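Local coordinates for protein putative C39-like peptidase (Bacillus anthracis, PDB 3ERV) that is of unknown function but, as a putative C39-like member of the papain-like peptidase clan, probably cleaves peptide bonds by cysteine-dependent hydrolysis, at residues 49-54 against 175-180; 75-80 against 95-100; 87-92 against 103-108. One frame throughout, in Å; residues are numbered along the deposited sequence.

Contact 1: 49-54 against 175-180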
loop_
_atom_site.group_PDB
_atom_site.type_symbol
_atom_site.label_atom_id
_atom_site.label_comp_id
_atom_site.label_asym_id
_atom_site.label_seq_id
_atom_site.Cartn_x
_atom_site.Cartn_y
_atom_site.Cartn_z
ATOM N N GLY A 49 -6.136 -8.497 2.068
ATOM C CA GLY A 49 -6.286 -7.654 0.900
ATOM C C GLY A 49 -5.995 -6.162 1.015
ATOM O O GLY A 49 -6.464 -5.405 0.178
ATOM N N CYS A 50 -5.235 -5.717 2.015
ATOM C CA CYS A 50 -4.999 -4.269 2.188
ATOM C C CYS A 50 -4.300 -3.621 0.970
ATOM O O CYS A 50 -4.691 -2.557 0.539
ATOM C CB CYS A 50 -4.241 -3.940 3.489
ATOM S SG CYS A 50 -2.541 -4.610 3.616
ATOM N N GLU A 51 -3.254 -4.244 0.426
ATOM C CA GLU A 51 -2.635 -3.655 -0.784
ATOM C C GLU A 51 -3.527 -3.585 -2.030
ATOM O O GLU A 51 -3.615 -2.526 -2.714
ATOM C CB GLU A 51 -1.340 -4.401 -1.125
ATOM C CG GLU A 51 -0.362 -4.535 0.037
ATOM C CD GLU A 51 -0.386 -5.858 0.811
ATOM O OE1 GLU A 51 -1.386 -6.606 0.754
ATOM O OE2 GLU A 51 0.613 -6.127 1.559
ATOM N N VAL A 52 -4.181 -4.692 -2.361
ATOM C CA VAL A 52 -5.023 -4.666 -3.558
ATOM C C VAL A 52 -6.274 -3.793 -3.344
ATOM O O VAL A 52 -6.830 -3.237 -4.302
ATOM C CB VAL A 52 -5.413 -6.079 -4.098
ATOM C CG1 VAL A 52 -4.155 -6.904 -4.518
ATOM C CG2 VAL A 52 -6.339 -6.885 -3.120
ATOM N N THR A 53 -6.735 -3.705 -2.103
ATOM C CA THR A 53 -7.932 -2.902 -1.819
ATOM C C THR A 53 -7.630 -1.402 -1.914
ATOM O O THR A 53 -8.454 -0.660 -2.462
ATOM C CB THR A 53 -8.581 -3.280 -0.449
ATOM O OG1 THR A 53 -8.911 -4.676 -0.453
ATOM C CG2 THR A 53 -9.864 -2.503 -0.226
ATOM N N SER A 54 -6.466 -0.961 -1.376
ATOM C CA SER A 54 -5.968 0.421 -1.543
ATOM C C SER A 54 -5.715 0.775 -3.023
ATOM O O SER A 54 -6.038 1.881 -3.512
ATOM C CB SER A 54 -4.648 0.624 -0.770
ATOM O OG SER A 54 -4.810 0.456 0.663
ATOM N N TYR A 175 4.692 -8.485 10.949
ATOM C CA TYR A 175 3.299 -8.899 10.778
ATOM C C TYR A 175 2.322 -7.790 11.135
ATOM O O TYR A 175 1.125 -7.997 11.206
ATOM C CB TYR A 175 3.015 -10.178 11.557
ATOM C CG TYR A 175 4.201 -11.130 11.567
ATOM C CD1 TYR A 175 4.396 -12.061 10.537
ATOM C CD2 TYR A 175 5.134 -11.095 12.621
ATOM C CE1 TYR A 175 5.486 -12.945 10.558
ATOM C CE2 TYR A 175 6.233 -11.979 12.669
ATOM C CZ TYR A 175 6.407 -12.890 11.629
ATOM O OH TYR A 175 7.491 -13.753 11.677
ATOM N N ASN A 176 2.871 -6.619 11.362
ATOM C CA ASN A 176 2.157 -5.363 11.490
ATOM C C ASN A 176 1.988 -4.695 10.099
ATOM O O ASN A 176 1.397 -3.629 10.007
ATOM C CB ASN A 176 3.095 -4.391 12.282
ATOM C CG ASN A 176 3.031 -4.587 13.763
ATOM O OD1 ASN A 176 2.267 -3.897 14.437
ATOM N ND2 ASN A 176 3.841 -5.519 14.300
ATOM N N GLU A 177 2.619 -5.253 9.059
ATOM C CA GLU A 177 2.600 -4.613 7.718
ATOM C C GLU A 177 1.176 -4.253 7.334
ATOM O O GLU A 177 0.258 -5.053 7.509
ATOM C CB GLU A 177 3.179 -5.542 6.624
ATOM C CG GLU A 177 3.236 -4.906 5.195
ATOM C CD GLU A 177 2.120 -5.348 4.211
ATOM O OE1 GLU A 177 1.236 -6.157 4.570
ATOM O OE2 GLU A 177 2.119 -4.850 3.053
ATOM N N HIS A 178 1.013 -3.063 6.782
ATOM C CA HIS A 178 -0.275 -2.571 6.383
ATOM C C HIS A 178 -0.190 -1.659 5.138
ATOM O O HIS A 178 0.893 -1.157 4.751
ATOM C CB HIS A 178 -0.935 -1.856 7.564
ATOM C CG HIS A 178 -2.414 -1.619 7.385
ATOM N ND1 HIS A 178 -3.258 -2.549 6.804
ATOM C CD2 HIS A 178 -3.194 -0.559 7.708
ATOM C CE1 HIS A 178 -4.492 -2.076 6.783
ATOM N NE2 HIS A 178 -4.481 -0.866 7.319
ATOM N N CYS A 179 -1.326 -1.425 4.492
ATOM C CA CYS A 179 -1.299 -0.601 3.281
ATOM C C CYS A 179 -2.548 0.224 3.240
ATOM O O CYS A 179 -3.635 -0.282 3.452
ATOM C CB CYS A 179 -1.175 -1.491 2.034
ATOM S SG CYS A 179 -1.217 -0.577 0.485
ATOM N N VAL A 180 -2.383 1.509 2.969
ATOM C CA VAL A 180 -3.490 2.473 3.008
ATOM C C VAL A 180 -3.321 3.475 1.849
ATOM O O VAL A 180 -2.289 3.515 1.179
ATOM C CB VAL A 180 -3.597 3.236 4.410
ATOM C CG1 VAL A 180 -3.667 2.253 5.622
ATOM C CG2 VAL A 180 -2.473 4.230 4.585
#
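Cys50, the first residue of helix 50-61, turns its side chain onto strand 177-185. With SG between the backbone N and the carbonyl carbon (chi1 63°), the sulfur comes to 3.5 Å from Cys179 N and 3.9 Å from His178 ND1, while Cys50 CB approaches the same imidazole obliquely. On the far side of that ring His178 NE2 is hydrogen-bonded to Asp194 OD1, a layout consistent with a Cys-His-Asp triad, as in C39-type members of the papain-like clan. Glu51, its chain bent at chi2, meets Glu177 tip to tip: Glu51 OE2 lies 2.5 Å from Glu177 OE2, with the carboxylate planes 32° apart. Oxygens this close suggest that one acid holds a proton, and Glu51 OE2 also accepts from Val107 N. Nearer the backbone, Glu51 CG rests 3.7 Å from Cys179 CB. One turn on, Ser54 OG stands 3.0 Å from Cys50 O and 3.1 Å from Cys179 O, two acceptors for its one proton. The short helix and strand segments run almost parallel, 7° apart with axes 7.0 Å from each other. Strand 145-150 meets Cys179 through Val146 and Ile148, and Val52, pointing away from strand 177-185, packs on Leu71 and Ala72 of helix 68-74.

Contact 2: 75-80 against 95-100. With EDO (1,2-ethanediol), chain B.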
loop_
_atom_site.group_PDB
_atom_site.type_symbol
_atom_site.label_atom_id
_atom_site.label_comp_id
_atom_site.label_asym_id
_atom_site.label_seq_id
_atom_site.Cartn_x
_atom_site.Cartn_y
_atom_site.Cartn_z
ATOM N N ILE A 75 -2.839 -9.891 -9.020
ATOM C CA ILE A 75 -1.571 -9.607 -8.417
ATOM C C ILE A 75 -0.675 -10.824 -8.561
ATOM O O ILE A 75 -1.116 -11.953 -8.390
ATOM C CB ILE A 75 -1.683 -9.172 -6.926
ATOM C CG1 ILE A 75 -0.314 -8.735 -6.419
ATOM C CG2 ILE A 75 -2.171 -10.299 -6.057
ATOM C CD1 ILE A 75 0.081 -7.381 -6.793
ATOM N N LYS A 76 0.579 -10.589 -8.933
ATOM C CA LYS A 76 1.539 -11.691 -9.053
ATOM C C LYS A 76 1.715 -12.325 -7.657
ATOM O O LYS A 76 1.769 -11.620 -6.630
ATOM C CB LYS A 76 2.843 -11.146 -9.610
ATOM C CG LYS A 76 4.033 -12.146 -9.652
ATOM C CD LYS A 76 5.234 -11.501 -10.372
ATOM C CE LYS A 76 6.370 -12.504 -10.683
ATOM N NZ LYS A 76 7.339 -11.896 -11.670
ATOM N N LYS A 77 1.756 -13.643 -7.611
ATOM C CA LYS A 77 1.893 -14.340 -6.339
ATOM C C LYS A 77 3.157 -15.183 -6.259
ATOM O O LYS A 77 3.608 -15.722 -7.279
ATOM C CB LYS A 77 0.663 -15.252 -6.142
ATOM C CG LYS A 77 -0.609 -14.355 -6.179
ATOM C CD LYS A 77 -1.827 -14.920 -5.622
ATOM C CE LYS A 77 -2.943 -13.883 -5.795
ATOM N NZ LYS A 77 -3.198 -13.655 -7.289
ATOM N N VAL A 78 3.680 -15.333 -5.043
ATOM C CA VAL A 78 4.737 -16.308 -4.762
ATOM C C VAL A 78 4.362 -17.202 -3.592
ATOM O O VAL A 78 3.603 -16.822 -2.714
ATOM C CB VAL A 78 6.108 -15.630 -4.518
ATOM C CG1 VAL A 78 6.563 -14.874 -5.748
ATOM C CG2 VAL A 78 6.066 -14.682 -3.292
ATOM N N ASP A 79 4.871 -18.421 -3.585
ATOM C CA ASP A 79 4.591 -19.315 -2.480
ATOM C C ASP A 79 5.131 -18.748 -1.169
ATOM O O ASP A 79 6.181 -18.114 -1.169
ATOM C CB ASP A 79 5.218 -20.668 -2.730
ATOM C CG ASP A 79 4.443 -21.470 -3.703
ATOM O OD1 ASP A 79 3.324 -21.035 -4.059
ATOM O OD2 ASP A 79 4.939 -22.529 -4.118
ATOM N N PHE A 80 4.399 -18.984 -0.076
ATOM C CA PHE A 80 4.853 -18.616 1.275
ATOM C C PHE A 80 6.229 -19.258 1.631
ATOM O O PHE A 80 7.143 -18.594 2.124
ATOM C CB PHE A 80 3.831 -19.042 2.325
ATOM C CG PHE A 80 4.113 -18.463 3.685
ATOM C CD1 PHE A 80 3.780 -17.147 3.973
ATOM C CD2 PHE A 80 4.746 -19.231 4.669
ATOM C CE1 PHE A 80 4.054 -16.611 5.231
ATOM C CE2 PHE A 80 5.035 -18.698 5.922
ATOM C CZ PHE A 80 4.681 -17.397 6.215
ATOM N N GLY A 95 2.086 -15.875 -0.315
ATOM C CA GLY A 95 1.122 -16.703 0.306
ATOM C C GLY A 95 -0.317 -16.334 -0.024
ATOM O O GLY A 95 -0.619 -15.929 -1.170
ATOM N N ASN A 96 -1.189 -16.464 0.971
ATOM C CA ASN A 96 -2.633 -16.500 0.760
ATOM C C ASN A 96 -3.292 -15.148 0.984
ATOM O O ASN A 96 -3.309 -14.621 2.095
ATOM C CB ASN A 96 -3.256 -17.583 1.641
ATOM C CG ASN A 96 -4.608 -18.030 1.129
ATOM O OD1 ASN A 96 -5.569 -17.234 1.108
ATOM N ND2 ASN A 96 -4.692 -19.293 0.677
ATOM N N ILE A 97 -3.743 -14.530 -0.110
ATOM C CA ILE A 97 -4.419 -13.245 -0.045
ATOM C C ILE A 97 -5.859 -13.334 0.551
ATOM O O ILE A 97 -6.369 -12.358 1.091
ATOM C CB ILE A 97 -4.448 -12.598 -1.458
ATOM C CG1 ILE A 97 -4.789 -11.090 -1.378
ATOM C CG2 ILE A 97 -5.393 -13.422 -2.397
ATOM C CD1 ILE A 97 -4.408 -10.329 -2.672
ATOM N N TYR A 98 -6.471 -14.515 0.486
ATOM C CA TYR A 98 -7.886 -14.695 0.767
ATOM C C TYR A 98 -8.184 -15.022 2.235
ATOM O O TYR A 98 -9.126 -14.462 2.838
ATOM C CB TYR A 98 -8.460 -15.854 -0.071
ATOM C CG TYR A 98 -8.442 -15.589 -1.550
ATOM C CD1 TYR A 98 -9.230 -14.574 -2.105
ATOM C CD2 TYR A 98 -7.630 -16.343 -2.407
ATOM C CE1 TYR A 98 -9.193 -14.312 -3.474
ATOM C CE2 TYR A 98 -7.609 -16.087 -3.776
ATOM C CZ TYR A 98 -8.377 -15.058 -4.295
ATOM O OH TYR A 98 -8.314 -14.806 -5.648
ATOM N N THR A 99 -7.423 -15.960 2.795
ATOM C CA THR A 99 -7.782 -16.473 4.136
ATOM C C THR A 99 -6.633 -16.558 5.165
ATOM O O THR A 99 -5.583 -17.123 4.877
ATOM C CB THR A 99 -8.526 -17.825 4.072
ATOM O OG1 THR A 99 -8.889 -18.212 5.402
ATOM C CG2 THR A 99 -7.659 -18.932 3.453
ATOM N N PHE A 100 -6.889 -16.039 6.375
ATOM C CA PHE A 100 -5.974 -16.144 7.529
ATOM C C PHE A 100 -5.753 -17.625 7.865
ATOM O O PHE A 100 -4.774 -18.015 8.489
ATOM C CB PHE A 100 -6.558 -15.412 8.751
ATOM C CG PHE A 100 -6.376 -13.891 8.722
ATOM C CD1 PHE A 100 -5.156 -13.332 8.462
ATOM C CD2 PHE A 100 -7.437 -13.047 8.976
ATOM C CE1 PHE A 100 -4.989 -11.978 8.474
ATOM C CE2 PHE A 100 -7.280 -11.687 8.943
ATOM C CZ PHE A 100 -6.046 -11.158 8.711
HETATM C C1 EDO B . -3.993 -16.558 -3.046
HETATM O O1 EDO B . -2.902 -15.739 -2.639
HETATM C C2 EDO B . -3.600 -17.980 -3.333
HETATM O O2 EDO B . -3.476 -18.732 -2.126
#
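Phe80 turns its CB, rather than its ring, onto Gly95 CA at 4.1 Å, and Ser103 and Val94 touch the same side chain. A second ring, that of Tyr98, has Ile97 CG2 over the centre of one face, 3.6 Å above the plane; a bound 1,2-ethanediol, probably from the crystallisation liquor, sets its C1 obliquely beside Tyr98 CD2. The third flat group is the Asn96 amide. Its OD1 is held from opposite faces by the backbone N atoms of Tyr98 and Thr99, which fixes the turn.

Across the contact one backbone bond does the joining: Gly95 N donates to Val78 O at 3.0 Å, almost straight at 173°. Backbone angles of phi 83° and psi -143° would press a beta carbon at Gly95 against Val94 O and close to Phe80 CD1. The diol then bridges within the loop, its O1 donating to Gly95 O at 2.7 Å and accepting from Ile97 N at 2.9 Å. The aliphatic chain of Lys77 passes the diol, and a bend at chi4 brings Lys77 NZ to 2.9 Å from Ile75 O, where Ala72 O is a further acceptor. Deeper in, Ile75 CG2 meets Ile97 CD1 at 4.1 Å.

Val78 also bonds through its backbone to Phe93, so it serves two residues spaced two apart, the pattern of parallel strands. The contact thus continues the pairing of 77-82 with 93-94 in a three-stranded mixed sheet, and the chain then leaves it through an Asx turn at Asn96.

Contact 3: 87-92 against 103-108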
loop_
_atom_site.group_PDB
_atom_site.type_symbol
_atom_site.label_atom_id
_atom_site.label_comp_id
_atom_site.label_asym_id
_atom_site.label_seq_id
_atom_site.Cartn_x
_atom_site.Cartn_y
_atom_site.Cartn_z
ATOM N N GLY A 87 9.019 -16.835 0.436
ATOM C CA GLY A 87 8.683 -15.941 -0.676
ATOM C C GLY A 87 9.097 -14.524 -0.375
ATOM O O GLY A 87 9.086 -14.086 0.792
ATOM N N ASN A 88 9.448 -13.805 -1.437
ATOM C CA ASN A 88 9.850 -12.409 -1.368
ATOM C C ASN A 88 8.702 -11.492 -1.771
ATOM O O ASN A 88 8.164 -11.618 -2.886
ATOM C CB ASN A 88 11.033 -12.158 -2.319
ATOM C CG ASN A 88 11.792 -10.843 -2.011
ATOM O OD1 ASN A 88 11.199 -9.776 -1.713
ATOM N ND2 ASN A 88 13.131 -10.925 -2.079
ATOM N N PRO A 89 8.308 -10.563 -0.875
ATOM C CA PRO A 89 7.168 -9.680 -1.261
ATOM C C PRO A 89 7.535 -8.670 -2.347
ATOM O O PRO A 89 6.634 -7.996 -2.908
ATOM C CB PRO A 89 6.785 -8.962 0.038
ATOM C CG PRO A 89 8.093 -9.015 0.909
ATOM C CD PRO A 89 8.747 -10.373 0.525
ATOM N N ASN A 90 8.842 -8.549 -2.624
ATOM C CA ASN A 90 9.304 -7.819 -3.779
ATOM C C ASN A 90 9.117 -8.601 -5.072
ATOM O O ASN A 90 9.168 -8.023 -6.163
ATOM C CB ASN A 90 10.755 -7.352 -3.614
ATOM C CG ASN A 90 10.939 -6.406 -2.397
ATOM O OD1 ASN A 90 10.507 -5.250 -2.397
ATOM N ND2 ASN A 90 11.569 -6.928 -1.346
ATOM N N GLU A 91 8.873 -9.903 -4.973
ATOM C CA GLU A 91 8.628 -10.691 -6.185
ATOM C C GLU A 91 7.117 -10.876 -6.491
ATOM O O GLU A 91 6.684 -10.793 -7.634
ATOM C CB GLU A 91 9.338 -12.020 -6.128
ATOM C CG GLU A 91 9.565 -12.584 -7.518
ATOM C CD GLU A 91 9.974 -14.062 -7.494
ATOM O OE1 GLU A 91 10.633 -14.474 -6.499
ATOM O OE2 GLU A 91 9.653 -14.796 -8.466
ATOM N N GLY A 92 6.329 -11.076 -5.454
ATOM C CA GLY A 92 4.888 -11.174 -5.630
ATOM C C GLY A 92 4.213 -11.122 -4.275
ATOM O O GLY A 92 4.898 -11.052 -3.223
ATOM N N SER A 103 -1.111 -19.589 5.611
ATOM C CA SER A 103 -0.016 -18.608 5.742
ATOM C C SER A 103 -0.016 -17.571 4.639
ATOM O O SER A 103 -0.282 -17.906 3.490
ATOM C CB SER A 103 1.339 -19.317 5.678
ATOM O OG SER A 103 1.377 -20.317 6.661
ATOM N N GLY A 104 0.379 -16.340 4.977
ATOM C CA GLY A 104 0.557 -15.292 3.976
ATOM C C GLY A 104 1.117 -14.045 4.601
ATOM O O GLY A 104 1.153 -13.897 5.841
ATOM N N TYR A 105 1.579 -13.121 3.774
ATOM C CA TYR A 105 2.113 -11.906 4.301
ATOM C C TYR A 105 1.501 -10.668 3.590
ATOM O O TYR A 105 0.541 -10.066 4.089
ATOM C CB TYR A 105 3.656 -11.953 4.196
ATOM C CG TYR A 105 4.318 -10.644 4.602
ATOM C CD1 TYR A 105 4.139 -10.127 5.895
ATOM C CD2 TYR A 105 5.123 -9.931 3.712
ATOM C CE1 TYR A 105 4.731 -8.929 6.283
ATOM C CE2 TYR A 105 5.715 -8.720 4.087
ATOM C CZ TYR A 105 5.515 -8.247 5.410
ATOM O OH TYR A 105 6.089 -7.084 5.860
ATOM N N GLY A 106 2.009 -10.335 2.396
ATOM C CA GLY A 106 1.568 -9.114 1.691
ATOM C C GLY A 106 2.441 -9.004 0.462
ATOM O O GLY A 106 3.100 -9.981 0.064
ATOM N N VAL A 107 2.479 -7.818 -0.122
ATOM C CA VAL A 107 3.196 -7.613 -1.367
ATOM C C VAL A 107 3.769 -6.209 -1.284
ATOM O O VAL A 107 3.163 -5.322 -0.683
ATOM C CB VAL A 107 2.262 -7.776 -2.611
ATOM C CG1 VAL A 107 1.146 -6.725 -2.560
ATOM C CG2 VAL A 107 3.063 -7.616 -3.902
ATOM N N TYR A 108 4.948 -6.004 -1.855
ATOM C CA TYR A 108 5.600 -4.711 -1.764
ATOM C C TYR A 108 5.383 -3.909 -3.059
ATOM O O TYR A 108 4.623 -4.302 -3.934
ATOM C CB TYR A 108 7.082 -4.880 -1.397
ATOM C CG TYR A 108 7.328 -5.142 0.090
ATOM C CD1 TYR A 108 6.260 -5.128 0.999
ATOM C CD2 TYR A 108 8.640 -5.359 0.604
ATOM C CE1 TYR A 108 6.453 -5.344 2.357
ATOM C CE2 TYR A 108 8.849 -5.571 1.985
ATOM C CZ TYR A 108 7.734 -5.554 2.861
ATOM O OH TYR A 108 7.858 -5.759 4.244
#
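Asn90, whose amide meets the edge of the Tyr108 ring, closes two N-H groups on one oxygen, Asn88 OD1. The backbone Asn90 N reaches Asn88 OD1 at 2.8 Å, tilted 27° from the carbonyl plane, and makes an Asx turn; Asn90 ND2 adds a bond of 2.9 Å to Asn88 OD1, in that plane and on a lone pair. The other end of this amide, Asn90 OD1, lies in the plane of the Tyr108 ring at its edge, 3.5 Å from CD2.

Pro89, the residue inside the turn, wedges between two tyrosines. Its CG sits over one face of Tyr108, 3.8 Å from the ring centroid and only 15° off the normal, a CH-pi contact displaced toward the rim. The same Pro89 CG meets Tyr105 differently, at the ring edge, 4.0 Å from CE2. Strand 169-173 also borders this cluster, with Val171 touching Pro89 and Tyr108.

The backbones are joined by Tyr108 N, which donates to Pro89 O at 2.8 Å from well above the carbonyl plane. Tyr108 is the N-cap residue of helix 109-119, so this bond ties the loop at 87-92 to the start of that helix. Val107 CG2, anti to the backbone N, packs 3.7 Å from Gly92 C. Beyond the proline the two phenols converge: Tyr105 OH and Tyr108 OH are hydrogen-bonded at 2.7 Å, and Tyr108 OH also bonds to Ser172 O.

Contacts 2 and 3 interlock along the chain, their segments alternating, with centres about 7 Å apart. Probable backbone hydrogen bonds join them: Asn96 N to Ser103 O at 3.0 Å and Phe80 O to Gly87 N at 3.1 Å. Contact 1, with the probable catalytic Cys50 and His178, has its centre about 11 Å from that of contact 3 and about 13 Å from that of contact 2. Toward contact 3 the connection is partly polar, Glu51 OE2 lying 3.0 Å from Val107 N and Glu177 CB packing on Tyr105 OH. Toward contact 2 it is apolar, Val52 CG1 lying 3.9 Å from Ile97 CD1. The ethanediol belongs to contact 2, its O1 12.8 Å from Cys50 SG.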